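Side-chain contacts in trans-isoprenyl diphosphate synthase (Caulobacter crescentus, PDB 3OYR), which probably catalyses the metal-dependent addition of five isopentenyl diphosphates to farnesyl diphosphate, making the octaprenyl diphosphate used for quinone side chains: residues G65-L68 with R69-M72; V24-L27 with V28-E32; A190-A193 with E194-A198. All coordinates share one frame; numbering follows the deposited sequence.

Contact 1. Residues G65-L68 with R69-M72; sequences GKRL and RPLM. With DMA (dimethylallyl diphosphate), chain D.
Arg67, at the N-cap position of helix 68-79, turns its carbonyl to the first helical turn: Leu71 N donates to Arg67 O at 3.0 Å, and one step on Met72 N donates to Leu68 O at 2.8 Å. Pro70 suits this first turn, where a residue without an N-H costs no backbone bond, and its ring leans on the same carbonyl, with CG 3.3 Å from Arg67 O. The guanidinium of Arg67 turns back to the carbonyls of Ile61 and Gly64, tying the end of the preceding helix to this one.

Lys66 reaches the other way, to dimethylallyl diphosphate. Its CB lies 3.7 Å from O3B of the ligand, and CG keeps about that distance to the same oxygen. CD swings past, then bends at chi3 (-65°) and chi4 (-70°) bring CE back alongside O3B and curl the chain round the phosphate. NZ clasps both phosphates, 2.9 Å from O3B and 3.0 Å from O2A of the ligand, and also forms a salt bridge with the C-terminal carboxylate of Ala345. Lys66 N grips O3B as well, and Gly65 has backbone angles at which a CB would press on the preceding carbonyl oxygen.

From the helix, Arg69 extends its chain from CG to NE and meets O1A edge-on, in the guanidinium plane, its NH1 2.8 Å from that oxygen in a nearly straight bond (175°). His98 and Arg115 add hydrogen bonds to the ligand. Lys66 and Arg69 thus form a cationic cradle consistent with the family's isopentenyl diphosphate site, probably offsetting and orienting the diphosphate.

Contact 2. Residues V24-L27 with V28-E32; sequences VDRL and VRLAE
Over one face of the Arg26 guanidinium, toward its rim, sits Arg29 NH2, and the two planes stand 77° apart. The Arg29 guanidinium in turn has Arg26 CA over one of its faces, again off centre, with Asp25 O approaching it obliquely. Arg26 NH2 and Arg29 NH2 are 4.2 Å apart, a like-charged approach that the salt bridge from Arg26 NE to Glu335, on helix 328-342, probably eases. Because Arg26 has a second conformer and Arg29 touches a crystal neighbour, the pairing is doubtful as a fixed feature.

Both arginines set CG anti to the backbone N (chi1 -178° in Arg26, -165° in Arg29), which sends both chains back toward the start of the helix and brings the Arg29 guanidinium level with Arg26 CA. The aliphatic part of Arg26 runs side by side with Leu30, and its CG packs 3.8 Å from Leu30 CD1. The backbone keeps the alpha-helical pattern: Leu30 N bonds to Arg26 O at 2.9 Å, and Arg29 N to Asp25 O at 3.1 Å.

On another side of the turn, Val28 CG2 rests 4.2 Å from Val24 CB and 3.4 Å from Val24 O, the carbonyl that receives Val28 N. Ala31 lays its methyl close to Leu27 O; a residue this small lets helix 68-79 come near, there against Leu71 and Val74, while Leu27 packs on Ala75. The first two turns of helix 25-45 are therefore amphipathic: aliphatic residues join them to helices 68-79 and 328-342, while Asp25 and Arg29 give the exposed side a charged character.

Contact 3. Residues A190-A193 with E194-A198; sequences AKTA and ELFAA. With DMA (dimethylallyl diphosphate), chain G.
Helix 181-206 widens into a pi-type turn at 190-193, and a water bridges the bulge, donating to Ala190 O at 3.0 Å and accepting from Leu195 N at 2.7 Å, before Ala197 N bonds to Ala193 O in the ordinary alpha pattern. Beside the bulge, Phe196 CD1 lies 3.5 Å from Thr192 O, which meets the ring obliquely. Thr192 OG1 lies beside the backbone N (chi1 -60°), from where it bonds to Gln229; this leaves CG2 on the Phe196 side, 4.2 Å from Phe196 CE1.

In this all-helical isoprenoid synthase fold, the pi-type turn at Lys191 and Thr192 is consistent with the kink seen in one of the helices lining the active site of the family. Lys191 O comes within 3.2 Å of C4 of the dimethylallyl diphosphate bound beside the calcium site. The Lys191 chain, fully extended beyond CG, runs along this ligand: CD passes 3.6 Å from its C1, and NZ makes a weak hydrogen bond of 3.4 Å to O1 of the ligand. Gln170 holds NZ as well. A methionine in place of Lys191 would probably leave Gln170 and the ligand's ester oxygen without their cationic donor.

Glu194, its CB 3.7 Å from Ala190 O, bends at chi2 and gives OE2 to salt bridges with Arg218 and Arg158, partners that probably offset the cost of burying a carboxylate.

Contacts 1 and 3 are buried and belong to the active site, each holding a different dimethylallyl diphosphate; contact 2 lies farther out, on a partly exposed helix away from the annotated sites. Contact 1 lies between the other two and touches both, because helix 25-45 of contact 2 and helix 181-206 of contact 3 each pack against its helix 68-79. Leu68 meets Val24 and Leu71 meets Val28 and Leu27, whereas Arg69 lies against Leu195 and Phe196. Contacts 2 and 3 do not touch. Charge serves each place differently: contact 1 grips a diphosphate with cations, contact 3 buries a glutamate between arginines, and contact 2 carries neighbouring arginines at its rim, one tied to helix 328-342.

Contact 1. Residues G65-L68 with R69-M72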
ATOM      1  N   GLY B  65      -1.150  17.999  10.191  1.00 38.00           N
ATOM      2  CA  GLY B  65      -0.197  16.931  10.431  1.00 34.99           C
ATOM      3  C   GLY B  65       1.132  17.549  10.773  1.00 32.78           C
ATOM      4  O   GLY B  65       1.517  18.553  10.191  1.00 32.91           O
ATOM      5  N   LYS B  66       1.842  16.940  11.712  1.00 36.10           N
ATOM      6  CA  LYS B  66       3.055  17.543  12.262  1.00 32.24           C
ATOM      7  C   LYS B  66       4.274  17.368  11.375  1.00 30.90           C
ATOM      8  O   LYS B  66       5.285  18.021  11.601  1.00 29.60           O
ATOM      9  CB  LYS B  66       3.335  16.999  13.666  1.00 36.02           C
ATOM     10  CG  LYS B  66       2.235  17.287  14.674  1.00 22.59           C
ATOM     11  CD  LYS B  66       2.534  16.592  16.020  1.00 26.69           C
ATOM     12  CE  LYS B  66       2.512  15.044  15.914  1.00 25.49           C
ATOM     13  NZ  LYS B  66       1.100  14.564  15.700  1.00 26.46           N
ATOM     14  N   ARG B  67       4.183  16.481  10.379  1.00 30.02           N
ATOM     15  CA  ARG B  67       5.272  16.244   9.431  1.00 30.95           C
ATOM     16  C   ARG B  67       6.567  15.799  10.096  1.00 21.95           C
ATOM     17  O   ARG B  67       7.652  16.037   9.565  1.00 34.12           O
ATOM     18  CB  ARG B  67       5.499  17.472   8.542  1.00 31.09           C
ATOM     19  CG  ARG B  67       4.231  17.887   7.784  1.00 25.67           C
ATOM     20  CD  ARG B  67       3.951  16.908   6.627  1.00 29.30           C
ATOM     21  NE  ARG B  67       2.933  17.441   5.735  1.00 38.18           N
ATOM     22  CZ  ARG B  67       1.625  17.317   5.937  1.00 36.85           C
ATOM     23  NH1 ARG B  67       1.168  16.643   6.987  1.00 33.84           N
ATOM     24  NH2 ARG B  67       0.774  17.867   5.082  1.00 37.80           N
ATOM     25  N   LEU B  68       6.448  15.124  11.245  1.00 24.80           N
ATOM     26  CA  LEU B  68       7.627  14.687  12.018  1.00 27.55           C
ATOM     27  C   LEU B  68       8.480  13.711  11.244  1.00 24.44           C
ATOM     28  O   LEU B  68       9.717  13.773  11.290  1.00 23.01           O
ATOM     29  CB  LEU B  68       7.227  14.067  13.366  1.00 27.48           C
ATOM     30  CG  LEU B  68       6.456  14.954  14.347  1.00 38.08           C
ATOM     31  CD1 LEU B  68       6.335  14.280  15.696  1.00 42.35           C
ATOM     32  CD2 LEU B  68       7.108  16.333  14.516  1.00 30.48           C
ATOM     33  N   ARG B  69       7.821  12.835  10.494  1.00 27.11           N
ATOM     34  CA  ARG B  69       8.555  11.856   9.718  1.00 32.41           C
ATOM     35  C   ARG B  69       9.449  12.441   8.621  1.00 26.92           C
ATOM     36  O   ARG B  69      10.662  12.149   8.648  1.00 30.56           O
ATOM     37  CB  ARG B  69       7.658  10.719   9.260  1.00 26.87           C
ATOM     38  CG  ARG B  69       7.220   9.826  10.396  1.00 24.98           C
ATOM     39  CD  ARG B  69       5.899   9.230  10.026  1.00 30.12           C
ATOM     40  NE  ARG B  69       5.234   8.565  11.133  1.00 33.08           N
ATOM     41  CZ  ARG B  69       4.395   9.163  11.965  1.00 27.39           C
ATOM     42  NH1 ARG B  69       4.132  10.471  11.844  1.00 29.14           N
ATOM     43  NH2 ARG B  69       3.840   8.455  12.927  1.00 24.09           N
ATOM     44  N   PRO B  70       8.898  13.300   7.699  1.00 25.75           N
ATOM     45  CA  PRO B  70       9.826  13.970   6.752  1.00 28.92           C
ATOM     46  C   PRO B  70      10.843  14.888   7.419  1.00 25.28           C
ATOM     47  O   PRO B  70      11.976  14.990   6.920  1.00 26.35           O
ATOM     48  CB  PRO B  70       8.901  14.785   5.808  1.00 22.27           C
ATOM     49  CG  PRO B  70       7.548  14.797   6.468  1.00 27.23           C
ATOM     50  CD  PRO B  70       7.489  13.544   7.320  1.00 27.10           C
ATOM     51  N   LEU B  71      10.446  15.563   8.507  1.00 21.62           N
ATOM     52  CA  LEU B  71      11.349  16.375   9.312  1.00 26.02           C
ATOM     53  C   LEU B  71      12.549  15.577   9.797  1.00 30.01           C
ATOM     54  O   LEU B  71      13.688  16.063   9.768  1.00 26.54           O
ATOM     55  CB  LEU B  71      10.642  17.007  10.529  1.00 26.48           C
ATOM     56  CG  LEU B  71       9.790  18.244  10.248  1.00 26.58           C
ATOM     57  CD1 LEU B  71       9.016  18.694  11.507  1.00 34.97           C
ATOM     58  CD2 LEU B  71      10.620  19.353   9.683  1.00 31.77           C
ATOM     59  N   MET B  72      12.286  14.353  10.247  1.00 29.66           N
ATOM     60  CA  MET B  72      13.371  13.497  10.722  0.50 31.42           C
ATOM     61  C   MET B  72      14.301  13.058   9.595  1.00 28.89           C
ATOM     62  O   MET B  72      15.507  13.019   9.794  1.00 33.80           O
ATOM     63  CB  MET B  72      12.835  12.322  11.540  0.50 31.48           C
ATOM     64  CG  MET B  72      12.505  12.751  12.952  0.50 34.44           C
ATOM     65  SD  MET B  72      11.395  11.627  13.797  0.50 17.92           S
ATOM     66  CE  MET B  72      12.457  10.164  13.774  0.50 21.23           C
TER
HETATM   67  C1  DMA D 336      -0.614   9.236  13.645  1.00 34.07           C
HETATM   68  O1  DMA D 336       0.614   9.947  13.439  1.00 31.76           O
HETATM   69  C2  DMA D 336      -0.005   7.884  13.526  1.00 40.81           C
HETATM   70  C3  DMA D 336       0.408   7.193  14.592  1.00 44.64           C
HETATM   71  C4  DMA D 336       0.176   7.653  16.007  1.00 35.88           C
HETATM   72  C5  DMA D 336       1.098   5.892  14.322  1.00 37.87           C
HETATM   73  PA  DMA D 336       0.927  11.463  13.860  1.00 35.52           P
HETATM   74  O1A DMA D 336       2.358  11.833  13.524  1.00 24.76           O
HETATM   75  O2A DMA D 336       0.517  11.648  15.294  1.00 32.14           O
HETATM   76  O3A DMA D 336      -0.140  12.163  12.860  1.00 29.24           O
HETATM   77  PB  DMA D 336      -0.007  13.532  11.995  1.00 31.19           P
HETATM   78  O1B DMA D 336       0.795  13.171  10.760  1.00 35.06           O
HETATM   79  O2B DMA D 336      -1.485  13.708  11.721  1.00 34.15           O
HETATM   80  O3B DMA D 336       0.637  14.597  12.841  1.00 33.39           O

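Contact 2. Residues V24-L27 with V28-E32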
ATOM      1  N   VAL B  24       8.983  21.278  18.914  1.00 34.75           N
ATOM      2  CA  VAL B  24       9.404  21.011  17.532  1.00 41.96           C
ATOM      3  C   VAL B  24      10.012  22.242  16.890  1.00 40.15           C
ATOM      4  O   VAL B  24      10.595  22.148  15.806  1.00 43.51           O
ATOM      5  CB  VAL B  24       8.255  20.486  16.619  1.00 38.73           C
ATOM      6  CG1 VAL B  24       7.890  19.100  17.008  1.00 52.16           C
ATOM      7  CG2 VAL B  24       7.025  21.400  16.655  1.00 45.34           C
ATOM      8  N   ASP B  25       9.886  23.381  17.576  1.00 40.37           N
ATOM      9  CA  ASP B  25      10.140  24.701  16.998  1.00 34.84           C
ATOM     10  C   ASP B  25      11.494  24.834  16.329  1.00 33.88           C
ATOM     11  O   ASP B  25      11.564  25.337  15.210  1.00 36.50           O
ATOM     12  CB  ASP B  25       9.968  25.828  18.039  1.00 46.82           C
ATOM     13  CG  ASP B  25       8.501  26.063  18.445  1.00 48.58           C
ATOM     14  OD1 ASP B  25       7.594  25.297  18.020  1.00 46.52           O
ATOM     15  OD2 ASP B  25       8.265  27.026  19.215  1.00 59.48           O
ATOM     16  N   ARG B  26      12.548  24.367  16.990  1.00 29.47           N
ATOM     17  CA  ARG B  26      13.910  24.462  16.450  0.50 32.91           C
ATOM     18  C   ARG B  26      14.072  23.583  15.198  1.00 34.05           C
ATOM     19  O   ARG B  26      14.659  24.012  14.192  1.00 36.04           O
ATOM     20  CB  ARG B  26      14.935  24.084  17.527  0.50 30.47           C
ATOM     21  CG  ARG B  26      16.399  24.188  17.099  0.50 29.47           C
ATOM     22  CD  ARG B  26      17.305  23.807  18.253  0.50 29.38           C
ATOM     23  NE  ARG B  26      16.799  24.332  19.516  0.50 33.53           N
ATOM     24  CZ  ARG B  26      17.198  25.473  20.071  0.50 44.83           C
ATOM     25  NH1 ARG B  26      16.672  25.872  21.221  0.50 49.37           N
ATOM     26  NH2 ARG B  26      18.128  26.209  19.479  0.50 45.56           N
ATOM     27  N   LEU B  27      13.547  22.355  15.267  1.00 32.59           N
ATOM     28  CA  LEU B  27      13.547  21.439  14.126  1.00 32.09           C
ATOM     29  C   LEU B  27      12.872  22.082  12.893  1.00 28.61           C
ATOM     30  O   LEU B  27      13.455  22.122  11.827  1.00 25.11           O
ATOM     31  CB  LEU B  27      12.870  20.101  14.482  1.00 23.47           C
ATOM     32  CG  LEU B  27      12.920  18.989  13.424  1.00 25.62           C
ATOM     33  CD1 LEU B  27      14.308  18.826  12.791  1.00 25.90           C
ATOM     34  CD2 LEU B  27      12.495  17.692  14.031  1.00 28.77           C
ATOM     35  N   VAL B  28      11.665  22.592  13.080  1.00 26.45           N
ATOM     36  CA  VAL B  28      10.857  23.169  12.018  1.00 34.51           C
ATOM     37  C   VAL B  28      11.567  24.349  11.355  1.00 39.83           C
ATOM     38  O   VAL B  28      11.630  24.448  10.114  1.00 35.78           O
ATOM     39  CB  VAL B  28       9.493  23.578  12.591  1.00 35.28           C
ATOM     40  CG1 VAL B  28       8.713  24.486  11.626  1.00 40.37           C
ATOM     41  CG2 VAL B  28       8.715  22.326  12.926  1.00 32.49           C
ATOM     42  N   ARG B  29      12.156  25.200  12.191  1.00 35.76           N
ATOM     43  CA  ARG B  29      12.895  26.363  11.732  1.00 36.47           C
ATOM     44  C   ARG B  29      14.177  25.987  10.978  1.00 35.54           C
ATOM     45  O   ARG B  29      14.444  26.522   9.905  1.00 35.86           O
ATOM     46  CB  ARG B  29      13.233  27.219  12.940  1.00 42.98           C
ATOM     47  CG  ARG B  29      13.672  28.616  12.647  1.00 52.00           C
ATOM     48  CD  ARG B  29      13.629  29.406  13.939  1.00 57.87           C
ATOM     49  NE  ARG B  29      14.640  28.962  14.904  1.00 56.94           N
ATOM     50  CZ  ARG B  29      14.387  28.489  16.129  1.00 54.76           C
ATOM     51  NH1 ARG B  29      13.144  28.391  16.609  1.00 48.73           N
ATOM     52  NH2 ARG B  29      15.395  28.127  16.894  1.00 37.25           N
ATOM     53  N   LEU B  30      14.956  25.054  11.519  1.00 29.32           N
ATOM     54  CA  LEU B  30      16.153  24.577  10.822  1.00 31.48           C
ATOM     55  C   LEU B  30      15.829  23.902   9.482  1.00 32.67           C
ATOM     56  O   LEU B  30      16.608  23.997   8.528  1.00 35.14           O
ATOM     57  CB  LEU B  30      16.942  23.612  11.705  1.00 31.73           C
ATOM     58  CG  LEU B  30      17.721  24.222  12.874  1.00 37.79           C
ATOM     59  CD1 LEU B  30      18.085  23.094  13.820  1.00 25.06           C
ATOM     60  CD2 LEU B  30      18.978  24.978  12.383  1.00 32.86           C
ATOM     61  N   ALA B  31      14.670  23.249   9.414  1.00 31.03           N
ATOM     62  CA  ALA B  31      14.295  22.442   8.249  1.00 34.30           C
ATOM     63  C   ALA B  31      13.425  23.184   7.210  1.00 38.16           C
ATOM     64  O   ALA B  31      13.135  22.638   6.142  1.00 30.98           O
ATOM     65  CB  ALA B  31      13.612  21.172   8.699  1.00 28.84           C
ATOM     66  N   GLU B  32      13.027  24.415   7.542  1.00 33.43           N
ATOM     67  CA  GLU B  32      12.180  25.263   6.710  1.00 35.82           C
ATOM     68  C   GLU B  32      12.535  25.227   5.230  1.00 29.20           C
ATOM     69  O   GLU B  32      11.673  24.929   4.408  1.00 33.37           O
ATOM     70  CB  GLU B  32      12.209  26.707   7.241  1.00 38.54           C
ATOM     71  CG  GLU B  32      11.232  27.660   6.560  1.00 52.20           C
ATOM     72  CD  GLU B  32      11.139  29.020   7.264  1.00 65.60           C
ATOM     73  OE1 GLU B  32      12.108  29.424   7.952  1.00 52.62           O
ATOM     74  OE2 GLU B  32      10.084  29.683   7.131  1.00 69.57           O
TER

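Contact 3. Residues A190-A193 with E194-A198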
ATOM      1  N   ALA B 190       6.700  -2.259  15.485  1.00 29.70           N
ATOM      2  CA  ALA B 190       6.487  -2.574  14.083  1.00 29.94           C
ATOM      3  C   ALA B 190       5.589  -1.549  13.408  1.00 32.46           C
ATOM      4  O   ALA B 190       5.940  -1.014  12.366  1.00 28.66           O
ATOM      5  CB  ALA B 190       5.909  -3.986  13.933  1.00 24.50           C
ATOM      6  N   LYS B 191       4.446  -1.258  14.021  1.00 29.07           N
ATOM      7  CA  LYS B 191       3.445  -0.449  13.367  1.00 32.34           C
ATOM      8  C   LYS B 191       3.765   1.042  13.410  1.00 35.14           C
ATOM      9  O   LYS B 191       3.273   1.782  12.563  1.00 32.55           O
ATOM     10  CB  LYS B 191       2.064  -0.718  13.956  1.00 28.24           C
ATOM     11  CG  LYS B 191       1.752   0.121  15.179  1.00 32.80           C
ATOM     12  CD  LYS B 191       0.275   0.080  15.500  1.00 32.70           C
ATOM     13  CE  LYS B 191       0.032   0.760  16.840  1.00 39.96           C
ATOM     14  NZ  LYS B 191      -1.435   0.795  17.159  1.00 34.85           N
ATOM     15  N   THR B 192       4.581   1.478  14.376  1.00 32.66           N
ATOM     16  CA  THR B 192       4.848   2.911  14.532  1.00 31.84           C
ATOM     17  C   THR B 192       6.318   3.272  14.567  1.00 32.24           C
ATOM     18  O   THR B 192       6.745   4.179  13.861  1.00 31.03           O
ATOM     19  CB  THR B 192       4.137   3.487  15.767  1.00 33.15           C
ATOM     20  OG1 THR B 192       2.718   3.287  15.630  1.00 40.82           O
ATOM     21  CG2 THR B 192       4.434   4.986  15.922  1.00 36.67           C
ATOM     22  N   ALA B 193       7.101   2.573  15.385  1.00 27.30           N
ATOM     23  CA  ALA B 193       8.486   2.992  15.591  1.00 26.12           C
ATOM     24  C   ALA B 193       9.383   2.761  14.361  1.00 26.91           C
ATOM     25  O   ALA B 193      10.315   3.526  14.121  1.00 26.33           O
ATOM     26  CB  ALA B 193       9.068   2.337  16.838  1.00 23.99           C
ATOM     27  N   GLU B 194       9.074   1.731  13.574  1.00 28.32           N
ATOM     28  CA  GLU B 194       9.872   1.381  12.404  1.00 29.45           C
ATOM     29  C   GLU B 194       9.922   2.452  11.300  1.00 25.66           C
ATOM     30  O   GLU B 194      10.978   2.678  10.703  1.00 23.61           O
ATOM     31  CB  GLU B 194       9.380   0.070  11.803  1.00 31.59           C
ATOM     32  CG  GLU B 194      10.487  -0.728  11.173  1.00 44.24           C
ATOM     33  CD  GLU B 194      11.361  -1.382  12.222  1.00 50.15           C
ATOM     34  OE1 GLU B 194      10.850  -2.114  13.103  1.00 57.49           O
ATOM     35  OE2 GLU B 194      12.570  -1.152  12.172  1.00 48.04           O
ATOM     36  N   LEU B 195       8.803   3.117  11.039  1.00 16.97           N
ATOM     37  CA  LEU B 195       8.740   4.218  10.056  1.00 21.51           C
ATOM     38  C   LEU B 195       9.611   5.438  10.503  1.00 22.63           C
ATOM     39  O   LEU B 195      10.347   6.053   9.684  1.00 22.88           O
ATOM     40  CB  LEU B 195       7.284   4.625   9.782  1.00 28.31           C
ATOM     41  CG  LEU B 195       7.106   5.550   8.575  1.00 29.30           C
ATOM     42  CD1 LEU B 195       7.870   5.029   7.344  1.00 28.98           C
ATOM     43  CD2 LEU B 195       5.650   5.701   8.266  1.00 22.23           C
ATOM     44  N   PHE B 196       9.600   5.718  11.808  1.00 25.22           N
ATOM     45  CA  PHE B 196      10.500   6.720  12.394  1.00 22.92           C
ATOM     46  C   PHE B 196      11.952   6.318  12.255  1.00 24.48           C
ATOM     47  O   PHE B 196      12.761   7.148  11.849  1.00 24.54           O
ATOM     48  CB  PHE B 196      10.196   6.986  13.868  1.00 25.80           C
ATOM     49  CG  PHE B 196       9.028   7.920  14.094  1.00 28.57           C
ATOM     50  CD1 PHE B 196       7.819   7.442  14.556  1.00 24.54           C
ATOM     51  CD2 PHE B 196       9.155   9.287  13.855  1.00 30.02           C
ATOM     52  CE1 PHE B 196       6.751   8.320  14.775  1.00 30.12           C
ATOM     53  CE2 PHE B 196       8.114  10.168  14.064  1.00 33.96           C
ATOM     54  CZ  PHE B 196       6.913   9.692  14.533  1.00 27.34           C
ATOM     55  N   ALA B 197      12.277   5.058  12.593  1.00 21.02           N
ATOM     56  CA  ALA B 197      13.632   4.547  12.399  1.00 23.13           C
ATOM     57  C   ALA B 197      14.064   4.642  10.927  1.00 20.28           C
ATOM     58  O   ALA B 197      15.180   5.066  10.645  1.00 27.16           O
ATOM     59  CB  ALA B 197      13.731   3.108  12.870  1.00 20.35           C
ATOM     60  N   ALA B 198      13.202   4.180  10.016  1.00 17.06           N
ATOM     61  CA  ALA B 198      13.409   4.234   8.555  1.00 21.44           C
ATOM     62  C   ALA B 198      13.603   5.644   8.015  1.00 20.23           C
ATOM     63  O   ALA B 198      14.530   5.880   7.206  1.00 20.69           O
ATOM     64  CB  ALA B 198      12.257   3.565   7.813  1.00 24.82           C
TER
HETATM   65  C1  DMA G 339      -1.275   3.073  14.368  1.00 47.45           C
HETATM   66  O1  DMA G 339      -1.523   3.784  15.575  1.00 40.17           O
HETATM   67  C2  DMA G 339      -1.647   3.835  13.135  1.00 55.47           C
HETATM   68  C3  DMA G 339      -0.885   3.844  12.035  1.00 44.33           C
HETATM   69  C4  DMA G 339       0.408   3.103  11.910  1.00 45.48           C
HETATM   70  C5  DMA G 339      -1.375   4.645  10.874  1.00 32.94           C
HETATM   71  PA  DMA G 339      -2.982   4.276  16.110  1.00 32.43           P
HETATM   72  O1A DMA G 339      -2.786   4.420  17.589  1.00 32.48           O
HETATM   73  O2A DMA G 339      -4.116   3.450  15.566  1.00 42.31           O
HETATM   74  O3A DMA G 339      -2.988   5.747  15.437  1.00 35.46           O
HETATM   75  PB  DMA G 339      -4.210   6.805  15.451  1.00 37.98           P
HETATM   76  O1B DMA G 339      -3.486   7.962  14.815  1.00 33.11           O
HETATM   77  O2B DMA G 339      -4.588   6.976  16.904  1.00 37.21           O
HETATM   78  O3B DMA G 339      -5.342   6.205  14.650  1.00 33.63           O
HETATM   79  O   HOH W   1       6.570   1.885  11.784  1.00 29.01           O